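Local coordinates for protein hydroxylase, putative (Mycobacterium tuberculosis, PDB 3AFF) that probably hydroxylates the phenolic ring of a secosteroid intermediate of cholesterol catabolism, using reduced FMN and O2, as the oxygenase half of a two-component monooxygenase, at residues A[82-87]-A[190-195]; A[239-244]-A[367-372]; A[86-91]-A[116-121]; A[139-144]-A[185-190]; A[39-44]-A[48-53]. All blocks are in the same frame, centred on the assembly; numbering follows the deposited sequence.

Interaction 1 of 5, residues A[82-87]-A[190-195]; sequences TGWVSS and TGSNTL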
# COMPACT_ATOMS: atom_id res chain seq x y z
N THR A 82 -1.51 -28.33 36.89
CA THR A 82 -2.59 -28.14 37.85
C THR A 82 -3.71 -27.30 37.24
O THR A 82 -4.87 -27.69 37.30
CB THR A 82 -2.10 -27.48 39.16
OG1 THR A 82 -1.16 -28.36 39.79
CG2 THR A 82 -3.30 -27.17 40.12
N GLY A 83 -3.36 -26.18 36.64
CA GLY A 83 -4.35 -25.32 35.97
C GLY A 83 -5.05 -26.07 34.82
O GLY A 83 -6.28 -25.94 34.65
N TRP A 84 -4.27 -26.81 34.01
CA TRP A 84 -4.83 -27.64 32.94
C TRP A 84 -5.89 -28.67 33.43
O TRP A 84 -7.00 -28.72 32.90
CB TRP A 84 -3.73 -28.39 32.25
CG TRP A 84 -4.11 -29.21 31.03
CD1 TRP A 84 -4.42 -30.58 31.00
CD2 TRP A 84 -4.12 -28.77 29.68
NE1 TRP A 84 -4.62 -30.99 29.69
CE2 TRP A 84 -4.47 -29.89 28.87
CE3 TRP A 84 -3.89 -27.51 29.05
CZ2 TRP A 84 -4.57 -29.79 27.49
CZ3 TRP A 84 -4.00 -27.41 27.70
CH2 TRP A 84 -4.33 -28.54 26.92
N VAL A 85 -5.51 -29.53 34.38
CA VAL A 85 -6.42 -30.54 34.96
C VAL A 85 -7.59 -29.89 35.65
O VAL A 85 -8.76 -30.35 35.50
CB VAL A 85 -5.70 -31.49 35.97
CG1 VAL A 85 -6.71 -32.47 36.56
CG2 VAL A 85 -4.63 -32.32 35.26
N SER A 86 -7.34 -28.80 36.38
CA SER A 86 -8.44 -28.11 37.08
C SER A 86 -9.50 -27.61 36.12
O SER A 86 -10.70 -27.77 36.34
CB SER A 86 -7.93 -26.97 38.00
OG SER A 86 -7.01 -27.47 38.95
N SER A 87 -9.06 -26.93 35.07
CA SER A 87 -10.00 -26.46 34.09
C SER A 87 -10.87 -27.61 33.51
O SER A 87 -12.07 -27.48 33.44
CB SER A 87 -9.23 -25.80 32.95
OG SER A 87 -10.09 -25.06 32.10
N THR A 190 -0.23 -33.86 34.34
CA THR A 190 -1.67 -33.87 34.08
C THR A 190 -2.21 -35.34 34.09
O THR A 190 -3.44 -35.57 34.17
CB THR A 190 -2.02 -33.18 32.76
OG1 THR A 190 -1.47 -33.93 31.69
CG2 THR A 190 -1.51 -31.69 32.65
N GLY A 191 -1.31 -36.33 33.99
CA GLY A 191 -1.73 -37.74 34.04
C GLY A 191 -2.82 -38.03 33.00
O GLY A 191 -3.83 -38.66 33.29
N SER A 192 -2.60 -37.54 31.79
CA SER A 192 -3.58 -37.64 30.70
C SER A 192 -3.54 -39.07 30.12
O SER A 192 -3.15 -39.27 28.96
CB SER A 192 -3.36 -36.54 29.66
OG SER A 192 -3.37 -35.23 30.28
N ASN A 193 -3.94 -40.04 30.95
CA ASN A 193 -3.84 -41.47 30.62
C ASN A 193 -4.96 -42.02 29.71
O ASN A 193 -5.85 -41.28 29.27
CB ASN A 193 -3.61 -42.31 31.89
CG ASN A 193 -2.21 -42.11 32.48
OD1 ASN A 193 -2.06 -41.77 33.65
ND2 ASN A 193 -1.20 -42.29 31.66
N THR A 194 -4.88 -43.30 29.36
CA THR A 194 -5.77 -43.91 28.38
C THR A 194 -6.89 -44.78 28.95
O THR A 194 -6.67 -45.55 29.90
CB THR A 194 -4.92 -44.67 27.39
OG1 THR A 194 -4.34 -43.68 26.53
CG2 THR A 194 -5.76 -45.60 26.57
N LEU A 195 -8.09 -44.69 28.37
CA LEU A 195 -9.28 -45.34 28.99
C LEU A 195 -9.71 -46.44 28.05
O LEU A 195 -10.06 -46.19 26.89
CB LEU A 195 -10.44 -44.35 29.19
CG LEU A 195 -10.15 -42.94 29.73
CD1 LEU A 195 -11.33 -41.96 29.51
CD2 LEU A 195 -9.73 -43.03 31.20
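Thr190 OG1, whose own residue packs against Trp84 and Val85, is held by two oxygens: Ser192 OG lies 2.7 Å from Thr190 OG1, and the carbonyl of Leu187 is its other partner. The contact belongs to the acyl-CoA dehydrogenase fold. Here helix 80-96 of the N-terminal helical domain meets the turn that leads into strand 193-198 of the central sheet, at a probable FMN site that includes Trp84.

No hydrogen bond crosses between 82-87 and 190-195, so the junction rests on van der Waals contact. Trp84 meets the methyl of Thr190 through the pyrrole part of its indole, with CD1 3.5 Å from Thr190 CG2, and the two side chains run obliquely past each other. Thr190 chi1 of 65° explains the division of labour: it sets OG1 between the backbone N and the carbonyl carbon and swings CG2 toward the indole. Val85 takes the backbone side of the same threonine. Its CG2 sits 3.5 Å from Thr190 CA and 3.6 Å from Thr190 O.

The indole N-H is directed to Ser143 OG, a second probable FMN-site residue that also bonds Ser192 OG. Ser192 itself is the centre of an inverse gamma turn, so the chain bends sharply where its hydroxyl enters this network. All the touching residues are buried.

Within the helix, Thr82 O accepts twice. Ser86 N, at 2.9 Å from Thr82 O, and Ser86 OG, at 2.7 Å from Thr82 O, approach from opposite faces of the carbonyl plane, the hydroxyl standing 41° out of it.

Interaction 2 of 5, residues A[239-244]-A[367-372]; sequences TTISAP and VHAAND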
# COMPACT_ATOMS: atom_id res chain seq x y z
N THR A 239 -12.30 -22.93 25.30
CA THR A 239 -11.83 -22.03 26.36
C THR A 239 -11.26 -22.81 27.50
O THR A 239 -10.33 -22.36 28.16
CB THR A 239 -12.94 -21.03 26.84
OG1 THR A 239 -13.45 -20.36 25.72
CG2 THR A 239 -12.41 -19.99 27.81
N THR A 240 -11.77 -24.01 27.74
CA THR A 240 -11.24 -24.88 28.80
C THR A 240 -9.74 -25.08 28.72
O THR A 240 -9.08 -25.16 29.77
CB THR A 240 -11.96 -26.33 28.80
OG1 THR A 240 -11.48 -27.19 29.82
CG2 THR A 240 -11.72 -27.10 27.46
N ILE A 241 -9.25 -25.17 27.48
CA ILE A 241 -7.85 -25.39 27.08
C ILE A 241 -7.07 -24.03 26.96
O ILE A 241 -5.98 -23.89 27.49
CB ILE A 241 -7.87 -26.17 25.65
CG1 ILE A 241 -8.25 -27.61 25.87
CG2 ILE A 241 -6.53 -26.21 24.93
CD1 ILE A 241 -8.07 -28.08 27.28
N SER A 242 -7.68 -23.06 26.28
CA SER A 242 -7.03 -21.79 26.02
C SER A 242 -6.79 -20.99 27.30
O SER A 242 -5.74 -20.33 27.40
CB SER A 242 -7.82 -20.96 25.04
OG SER A 242 -7.97 -21.67 23.79
N ALA A 243 -7.75 -20.99 28.24
CA ALA A 243 -7.52 -20.27 29.47
C ALA A 243 -6.28 -20.68 30.29
O ALA A 243 -5.52 -19.79 30.70
CB ALA A 243 -8.74 -20.18 30.29
N PRO A 244 -6.09 -21.98 30.59
CA PRO A 244 -4.88 -22.27 31.30
C PRO A 244 -3.60 -22.05 30.46
O PRO A 244 -2.54 -21.79 31.03
CB PRO A 244 -5.07 -23.74 31.71
CG PRO A 244 -5.98 -24.27 30.70
CD PRO A 244 -6.94 -23.18 30.51
N VAL A 367 -0.11 -28.31 21.20
CA VAL A 367 -0.24 -29.56 20.43
C VAL A 367 -1.60 -30.22 20.63
O VAL A 367 -2.20 -30.70 19.65
CB VAL A 367 0.99 -30.60 20.38
CG1 VAL A 367 2.36 -30.07 20.85
CG2 VAL A 367 0.65 -32.06 20.79
N HIS A 368 -2.10 -30.25 21.86
CA HIS A 368 -3.44 -30.75 22.11
C HIS A 368 -4.51 -29.97 21.33
O HIS A 368 -5.29 -30.55 20.59
CB HIS A 368 -3.78 -30.78 23.60
CG HIS A 368 -5.07 -31.50 23.89
ND1 HIS A 368 -6.14 -30.91 24.53
CD2 HIS A 368 -5.47 -32.77 23.60
CE1 HIS A 368 -7.13 -31.79 24.65
NE2 HIS A 368 -6.75 -32.92 24.08
N ALA A 369 -4.52 -28.63 21.47
CA ALA A 369 -5.40 -27.72 20.72
C ALA A 369 -5.27 -27.91 19.21
O ALA A 369 -6.29 -27.95 18.49
CB ALA A 369 -5.12 -26.20 21.11
N ALA A 370 -4.05 -28.06 18.71
CA ALA A 370 -3.93 -28.22 17.24
C ALA A 370 -4.41 -29.61 16.78
O ALA A 370 -4.80 -29.76 15.66
CB ALA A 370 -2.50 -27.94 16.75
N ASN A 371 -4.43 -30.60 17.67
CA ASN A 371 -4.93 -31.96 17.35
C ASN A 371 -6.43 -32.15 17.68
O ASN A 371 -6.91 -33.29 17.70
CB ASN A 371 -4.03 -33.04 17.99
CG ASN A 371 -2.70 -33.15 17.28
OD1 ASN A 371 -1.73 -32.45 17.65
ND2 ASN A 371 -2.65 -33.91 16.16
N ASP A 372 -7.20 -31.07 17.87
CA ASP A 372 -8.59 -31.26 18.28
C ASP A 372 -9.41 -31.60 17.05
O ASP A 372 -9.37 -30.87 16.10
CB ASP A 372 -9.18 -30.04 19.01
CG ASP A 372 -10.54 -30.38 19.65
OD1 ASP A 372 -11.44 -30.77 18.89
OD2 ASP A 372 -10.70 -30.39 20.91
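Ile241 is the one residue of 239-244 that reaches across, and its two branches divide the work between His368 and Ala369. CG2, anti to the backbone N, lies 4.1 Å from Ala369 CB, while CG1 comes up to the edge of the His368 ring near its plane, the two side chains crossing at about a right angle. With no hydrogen bond between the segments, 7.2 Å between the nearest CA atoms (Ile241 and Ala369) and just 105 Å² buried in total, this is a light contact.

The closely packed part is on the Ile241 side. There the isoleucine is buried, its side chain also touching Trp84 and Ile88 of helix 80-96, whose Ser87 OG is hydrogen-bonded to Thr240 O. The helix of 239-244 is kinked at that level, because Pro244 has no N-H to offer the preceding turn.

The other side is looser: His368 and Ala369 are both partly exposed. Beyond them helix 354-370 ends, with Asn371 N bonding Val367 O at 3.0 Å. This end also faces other chains: Val367 packs on Phe341 of the second subunit, and Asn371 ND2 bonds Asn382 of the third subunit.

His368, whose imidazole stacks on Trp141, and Ala369 are probable FMN-binding residues, so the contact sets helix 233-259 behind one wall of the predicted flavin site of this acyl-CoA dehydrogenase-like fold.

Interaction 3 of 5, residues A[86-91]-A[116-121]; sequences SSIVGV and ISSSYA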
# COMPACT_ATOMS: atom_id res chain seq x y z
N SER A 86 -7.34 -28.80 36.38
CA SER A 86 -8.44 -28.11 37.08
C SER A 86 -9.50 -27.61 36.12
O SER A 86 -10.70 -27.77 36.34
CB SER A 86 -7.93 -26.97 38.00
OG SER A 86 -7.01 -27.47 38.95
N SER A 87 -9.06 -26.93 35.07
CA SER A 87 -10.00 -26.46 34.09
C SER A 87 -10.87 -27.61 33.51
O SER A 87 -12.07 -27.48 33.44
CB SER A 87 -9.23 -25.80 32.95
OG SER A 87 -10.09 -25.06 32.10
N ILE A 88 -10.22 -28.67 33.04
CA ILE A 88 -10.85 -29.76 32.31
C ILE A 88 -11.78 -30.56 33.26
O ILE A 88 -12.95 -30.73 32.98
CB ILE A 88 -9.74 -30.68 31.75
CG1 ILE A 88 -9.11 -29.98 30.56
CG2 ILE A 88 -10.36 -32.02 31.32
CD1 ILE A 88 -7.89 -30.72 29.96
N VAL A 89 -11.27 -31.00 34.40
CA VAL A 89 -12.10 -31.69 35.40
C VAL A 89 -13.23 -30.77 35.92
O VAL A 89 -14.36 -31.23 36.02
CB VAL A 89 -11.22 -32.43 36.47
CG1 VAL A 89 -12.10 -33.30 37.50
CG2 VAL A 89 -10.25 -33.34 35.73
N GLY A 90 -12.99 -29.48 36.22
CA GLY A 90 -14.12 -28.61 36.63
C GLY A 90 -15.23 -28.33 35.65
O GLY A 90 -16.39 -28.24 36.03
N VAL A 91 -14.89 -28.17 34.37
CA VAL A 91 -15.87 -27.87 33.35
C VAL A 91 -16.69 -29.15 33.06
O VAL A 91 -17.83 -29.10 32.56
CB VAL A 91 -15.20 -27.28 32.07
CG1 VAL A 91 -14.64 -28.39 31.17
CG2 VAL A 91 -16.22 -26.58 31.26
N ILE A 116 -15.47 -36.21 37.20
CA ILE A 116 -15.73 -36.89 35.93
C ILE A 116 -14.58 -36.47 35.00
O ILE A 116 -14.31 -35.28 34.85
CB ILE A 116 -17.15 -36.49 35.31
CG1 ILE A 116 -18.30 -36.64 36.35
CG2 ILE A 116 -17.48 -37.30 34.07
CD1 ILE A 116 -18.66 -35.35 37.02
N SER A 117 -13.89 -37.43 34.38
CA SER A 117 -12.87 -37.07 33.38
C SER A 117 -13.52 -37.15 31.99
O SER A 117 -14.71 -37.40 31.91
CB SER A 117 -11.68 -38.02 33.51
OG SER A 117 -12.10 -39.39 33.32
N SER A 118 -12.78 -36.88 30.92
CA SER A 118 -13.31 -37.00 29.57
C SER A 118 -12.25 -37.49 28.61
O SER A 118 -11.07 -37.40 28.88
CB SER A 118 -13.83 -35.67 29.03
OG SER A 118 -12.77 -34.74 28.93
N SER A 119 -12.69 -38.08 27.50
CA SER A 119 -11.86 -38.10 26.29
C SER A 119 -12.85 -38.07 25.15
O SER A 119 -13.42 -39.13 24.77
CB SER A 119 -10.91 -39.31 26.22
OG SER A 119 -10.24 -39.38 24.94
N TYR A 120 -13.09 -36.85 24.65
CA TYR A 120 -14.14 -36.54 23.65
C TYR A 120 -13.82 -36.88 22.20
O TYR A 120 -14.71 -36.96 21.34
CB TYR A 120 -14.52 -35.07 23.71
CG TYR A 120 -15.13 -34.56 25.03
CD1 TYR A 120 -16.18 -35.21 25.65
CD2 TYR A 120 -14.62 -33.40 25.65
CE1 TYR A 120 -16.76 -34.71 26.90
CE2 TYR A 120 -15.15 -32.92 26.91
CZ TYR A 120 -16.23 -33.57 27.48
OH TYR A 120 -16.80 -33.08 28.64
N ALA A 121 -12.54 -37.10 21.92
CA ALA A 121 -12.09 -37.53 20.58
C ALA A 121 -12.73 -38.85 20.21
O ALA A 121 -12.87 -39.70 21.04
CB ALA A 121 -10.53 -37.68 20.58
O HOH W 1 -15.76 -33.23 37.49
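Val89 and Ile116 are joined through one water. It donates to Val89 O at 2.8 Å and accepts from Ile116 N at 3.0 Å, so it bridges the two main chains across the gap between helix and strand. No direct hydrogen bond links 86-91 to 116-121.

Van der Waals contact supplies the rest, and it is loose. Val89 CG1, turned anti to the backbone N (chi1 -175°), comes within 4.0 Å of Ile116 O. That oxygen has a polar partner in His92 ND1, one turn further along the same helix. Ile88 faces the next part of the strand, where its CG2 is 4.3 Å from Ser118 OG.

The arrangement is the seam of the acyl-CoA dehydrogenase fold in which helix 80-96, of the N-terminal helical domain, lies over strand 116-119 of the central sheet. Strand 116-119 pairs in parallel with strand 150-159. Ser118, Ser119 and Tyr120 are predicted FMN-binding residues, and the tyrosine is tied to helix 80-96 by a hydrogen bond between its OH and His95 ND1.

Interaction 4 of 5, residues A[139-144]-A[185-190]; sequences WNWSSG and VGLRGT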
# COMPACT_ATOMS: atom_id res chain seq x y z
N TRP A 139 -9.43 -44.70 24.52
CA TRP A 139 -9.42 -43.23 24.41
C TRP A 139 -8.27 -42.64 25.19
O TRP A 139 -8.20 -42.83 26.39
CB TRP A 139 -10.71 -42.71 25.05
CG TRP A 139 -11.93 -42.71 24.18
CD1 TRP A 139 -12.35 -41.71 23.38
CD2 TRP A 139 -12.91 -43.74 24.07
NE1 TRP A 139 -13.52 -42.03 22.73
CE2 TRP A 139 -13.90 -43.28 23.17
CE3 TRP A 139 -13.06 -45.02 24.64
CZ2 TRP A 139 -15.01 -44.03 22.84
CZ3 TRP A 139 -14.15 -45.76 24.29
CH2 TRP A 139 -15.12 -45.28 23.41
N ASN A 140 -7.40 -41.88 24.52
CA ASN A 140 -6.22 -41.32 25.16
C ASN A 140 -6.41 -39.89 25.67
O ASN A 140 -7.47 -39.29 25.49
CB ASN A 140 -5.02 -41.37 24.17
CG ASN A 140 -5.20 -40.43 22.98
OD1 ASN A 140 -6.10 -39.57 22.97
ND2 ASN A 140 -4.32 -40.55 22.00
N TRP A 141 -5.38 -39.37 26.31
CA TRP A 141 -5.37 -37.96 26.72
C TRP A 141 -6.49 -37.60 27.68
O TRP A 141 -7.08 -36.51 27.56
CB TRP A 141 -5.50 -37.05 25.49
CG TRP A 141 -4.23 -36.42 25.01
CD1 TRP A 141 -3.45 -36.83 23.95
CD2 TRP A 141 -3.63 -35.20 25.50
NE1 TRP A 141 -2.38 -35.97 23.80
CE2 TRP A 141 -2.47 -34.96 24.72
CE3 TRP A 141 -3.95 -34.30 26.54
CZ2 TRP A 141 -1.63 -33.86 24.94
CZ3 TRP A 141 -3.11 -33.21 26.80
CH2 TRP A 141 -1.96 -32.98 25.99
N SER A 142 -6.79 -38.48 28.63
CA SER A 142 -7.86 -38.15 29.58
C SER A 142 -7.25 -37.47 30.78
O SER A 142 -6.93 -38.10 31.74
CB SER A 142 -8.73 -39.36 29.91
OG SER A 142 -9.78 -38.98 30.82
N SER A 143 -7.10 -36.13 30.70
CA SER A 143 -6.47 -35.35 31.76
C SER A 143 -7.15 -35.51 33.15
O SER A 143 -8.42 -35.42 33.27
CB SER A 143 -6.37 -33.87 31.34
OG SER A 143 -5.61 -33.74 30.12
N GLY A 144 -6.32 -35.76 34.18
CA GLY A 144 -6.88 -35.97 35.55
C GLY A 144 -7.79 -37.20 35.77
O GLY A 144 -8.53 -37.24 36.77
N VAL A 185 6.81 -34.83 26.96
CA VAL A 185 7.72 -33.62 27.02
C VAL A 185 7.13 -32.45 27.82
O VAL A 185 7.89 -31.73 28.49
CB VAL A 185 8.23 -33.21 25.57
CG1 VAL A 185 7.07 -33.09 24.58
CG2 VAL A 185 9.02 -31.87 25.58
N GLY A 186 5.80 -32.30 27.86
CA GLY A 186 5.18 -31.18 28.62
C GLY A 186 3.83 -31.56 29.18
O GLY A 186 3.24 -32.60 28.78
N LEU A 187 3.34 -30.77 30.13
CA LEU A 187 2.11 -31.14 30.85
C LEU A 187 2.27 -32.53 31.49
O LEU A 187 1.39 -33.39 31.43
CB LEU A 187 0.88 -31.07 29.91
CG LEU A 187 0.37 -29.66 29.53
CD1 LEU A 187 -0.75 -29.79 28.48
CD2 LEU A 187 -0.11 -28.94 30.78
N ARG A 188 3.43 -32.76 32.09
CA ARG A 188 3.73 -34.07 32.65
C ARG A 188 2.86 -34.39 33.86
O ARG A 188 2.52 -35.54 34.07
CB ARG A 188 5.22 -34.17 33.00
CG ARG A 188 6.17 -33.99 31.83
CD ARG A 188 7.59 -33.82 32.35
NE ARG A 188 8.52 -33.59 31.23
CZ ARG A 188 9.74 -33.06 31.34
NH1 ARG A 188 10.22 -32.67 32.54
NH2 ARG A 188 10.48 -32.89 30.24
N GLY A 189 2.46 -33.40 34.63
CA GLY A 189 1.74 -33.71 35.85
C GLY A 189 0.24 -33.85 35.61
O GLY A 189 -0.50 -33.97 36.57
N THR A 190 -0.23 -33.86 34.34
CA THR A 190 -1.67 -33.87 34.08
C THR A 190 -2.21 -35.34 34.09
O THR A 190 -3.44 -35.57 34.17
CB THR A 190 -2.02 -33.18 32.76
OG1 THR A 190 -1.47 -33.93 31.69
CG2 THR A 190 -1.51 -31.69 32.65
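The probable FMN site contains Trp141, Ser142 and Ser143, on and just after strand 132-142 of the central sheet, and here they are fastened to the loop carrying Leu187 and Thr190. One hydrogen bond crosses between the segments: Gly144 N donates to Thr190 O at 2.9 Å. It is straight at both ends, with an N-H...O angle of 164° and a C=O...N angle of 172°, so the donor meets the carbonyl almost head-on. Because Ser142 also pairs through its backbone with Asn193, this bond lies just past the antiparallel pairing of 132-142 with 193-198.

The apolar half of the contact is Trp141 against Leu187. CH2, on the far rim of the indole, is 4.2 Å from Leu187 CD1, and the methyl approaches the ring at its edge, near the ring plane. Leu187 chi2 of 174° extends CD1 away from its own CA to that rim. The other end of the indole serves the assembly: Trp141 NE1 bonds Ala346 O of the second subunit.

The chain bends here: Trp141 has positive phi, and Ser142 is the centre of an inverse gamma turn in which Ser143 N reaches back to Trp141 O through a weak bond of 3.2 Å. The hydroxyls of Ser143 and Thr190 do not meet directly, their OG and OG1 being 4.4 Å apart; Ser192 OG lies between them.

Thr190 is also secured within its own loop, where Trp182 NE1 shares the acceptor, Leu187 O. Thr190 OG1 donates to that oxygen at 2.9 Å, tilted out of the carbonyl plane.

Interaction 5 of 5, residues A[39-44]-A[48-53]; sequences ETVKAL and GFFTLL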
# COMPACT_ATOMS: atom_id res chain seq x y z
N GLU A 39 -2.93 -34.11 47.54
CA GLU A 39 -2.95 -32.90 48.36
C GLU A 39 -3.50 -31.70 47.59
O GLU A 39 -4.24 -30.88 48.15
CB GLU A 39 -1.54 -32.59 48.92
CG GLU A 39 -1.45 -31.33 49.83
CD GLU A 39 -0.15 -31.25 50.71
OE1 GLU A 39 -0.17 -30.47 51.74
OE2 GLU A 39 0.87 -31.94 50.36
N THR A 40 -3.15 -31.57 46.31
CA THR A 40 -3.64 -30.40 45.61
C THR A 40 -5.12 -30.54 45.18
O THR A 40 -5.90 -29.58 45.31
CB THR A 40 -2.63 -29.76 44.58
OG1 THR A 40 -3.30 -29.42 43.36
CG2 THR A 40 -1.54 -30.62 44.29
N VAL A 41 -5.50 -31.77 44.79
CA VAL A 41 -6.93 -32.10 44.48
C VAL A 41 -7.80 -31.91 45.70
O VAL A 41 -8.86 -31.29 45.63
CB VAL A 41 -7.09 -33.53 43.90
CG1 VAL A 41 -8.56 -33.83 43.54
CG2 VAL A 41 -6.18 -33.71 42.69
N LYS A 42 -7.35 -32.40 46.85
CA LYS A 42 -8.11 -32.21 48.10
C LYS A 42 -8.23 -30.72 48.43
O LYS A 42 -9.31 -30.24 48.79
CB LYS A 42 -7.45 -32.97 49.27
CG LYS A 42 -8.37 -33.13 50.49
CD LYS A 42 -7.56 -33.49 51.76
CE LYS A 42 -8.48 -33.49 53.02
NZ LYS A 42 -8.55 -32.08 53.59
N ALA A 43 -7.12 -29.99 48.33
CA ALA A 43 -7.13 -28.53 48.60
C ALA A 43 -8.18 -27.84 47.75
O ALA A 43 -9.03 -27.11 48.25
CB ALA A 43 -5.75 -27.92 48.34
N LEU A 44 -8.10 -28.07 46.44
CA LEU A 44 -9.09 -27.51 45.49
C LEU A 44 -10.52 -27.94 45.81
O LEU A 44 -11.48 -27.15 45.72
CB LEU A 44 -8.75 -27.95 44.04
CG LEU A 44 -7.58 -27.30 43.29
CD1 LEU A 44 -7.27 -28.13 42.04
CD2 LEU A 44 -7.89 -25.83 42.98
N GLY A 48 -13.65 -25.36 47.42
CA GLY A 48 -14.88 -25.31 46.65
C GLY A 48 -14.69 -25.13 45.14
O GLY A 48 -15.65 -24.82 44.44
N PHE A 49 -13.48 -25.34 44.63
CA PHE A 49 -13.18 -25.11 43.19
C PHE A 49 -14.08 -25.92 42.25
O PHE A 49 -14.64 -25.38 41.29
CB PHE A 49 -11.71 -25.38 42.85
CG PHE A 49 -11.45 -25.39 41.36
CD1 PHE A 49 -11.27 -24.19 40.66
CD2 PHE A 49 -11.49 -26.62 40.62
CE1 PHE A 49 -11.06 -24.20 39.24
CE2 PHE A 49 -11.32 -26.60 39.23
CZ PHE A 49 -11.09 -25.38 38.54
N PHE A 50 -14.24 -27.22 42.54
CA PHE A 50 -15.07 -28.10 41.67
C PHE A 50 -16.55 -27.78 41.70
O PHE A 50 -17.30 -28.10 40.74
CB PHE A 50 -14.83 -29.58 41.95
CG PHE A 50 -13.42 -29.98 41.74
CD1 PHE A 50 -12.89 -30.04 40.43
CD2 PHE A 50 -12.60 -30.20 42.80
CE1 PHE A 50 -11.54 -30.40 40.21
CE2 PHE A 50 -11.26 -30.56 42.60
CZ PHE A 50 -10.73 -30.65 41.31
N THR A 51 -17.00 -27.06 42.74
CA THR A 51 -18.40 -26.61 42.79
C THR A 51 -18.77 -25.45 41.88
O THR A 51 -19.97 -25.18 41.68
CB THR A 51 -18.87 -26.23 44.23
OG1 THR A 51 -18.25 -24.98 44.63
CG2 THR A 51 -18.49 -27.35 45.22
N LEU A 52 -17.77 -24.77 41.30
CA LEU A 52 -17.97 -23.48 40.66
C LEU A 52 -19.03 -23.49 39.59
O LEU A 52 -19.91 -22.64 39.56
CB LEU A 52 -16.65 -22.96 40.05
CG LEU A 52 -15.70 -22.25 41.04
CD1 LEU A 52 -14.27 -22.11 40.51
CD2 LEU A 52 -16.29 -20.89 41.59
N LEU A 53 -18.92 -24.49 38.71
CA LEU A 53 -19.82 -24.64 37.58
C LEU A 53 -20.85 -25.75 37.75
O LEU A 53 -21.66 -25.99 36.87
CB LEU A 53 -18.97 -24.90 36.33
CG LEU A 53 -18.25 -23.67 35.76
CD1 LEU A 53 -17.39 -24.16 34.59
CD2 LEU A 53 -19.33 -22.71 35.18
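A Schellman motif ends helix 38-47, and it turns Phe49 and Phe50 back against Leu44 and Val41 in the N-terminal helical domain of the acyl-CoA dehydrogenase fold. Leu44 O accepts from Phe49 N, and weakly from Gly48 N. Phe49 N donates at 2.9 Å to Leu44 O with an N-H...O angle of 147°. Gly48, at positive phi, makes the reversal.

Side chains close the turn. Leu44 and Phe49 run side by side in the same direction, with Leu44 CD2 3.8 Å from Phe49 CB. Phe50 folds back over the helix: with chi1 -59° its CG stands anti to the carbonyl carbon, and CE2 comes to 3.9 Å from Leu44 CB. Val41 O lies at that ring's edge, in its plane, while Phe49 CD2 is 3.7 Å above one face of the Phe50 ring.

Beyond the turn, Phe50 has a cation-pi partner in Arg115, and Phe49 packs on Ser86 of helix 80-96. Thr51 OG1 donates to Gly48 O at 2.6 Å, lying in the carbonyl plane on a lone pair, with a C=O...O angle of 136°.

From the N terminus, interaction 5 closes first, a tight local turn that packs on helix 80-96. From that helix start both interaction 1 and interaction 3, sharing Ser86 and Ser87. Interaction 1 closes the longer loop, reaching 190-195. Interaction 3 starts from the same stretch and closes early, at strand 116-119; interaction 4 follows it and is nested inside the loop of interaction 1, with which it shares Thr190. Interaction 2 comes last and separately, closing a stretch that is largely helical and holds no strand. Ser87 to Thr240 and His368 against Trp141 join it to the rest, so N-terminal helices, central sheet and C-terminal helices converge around the probable flavin site.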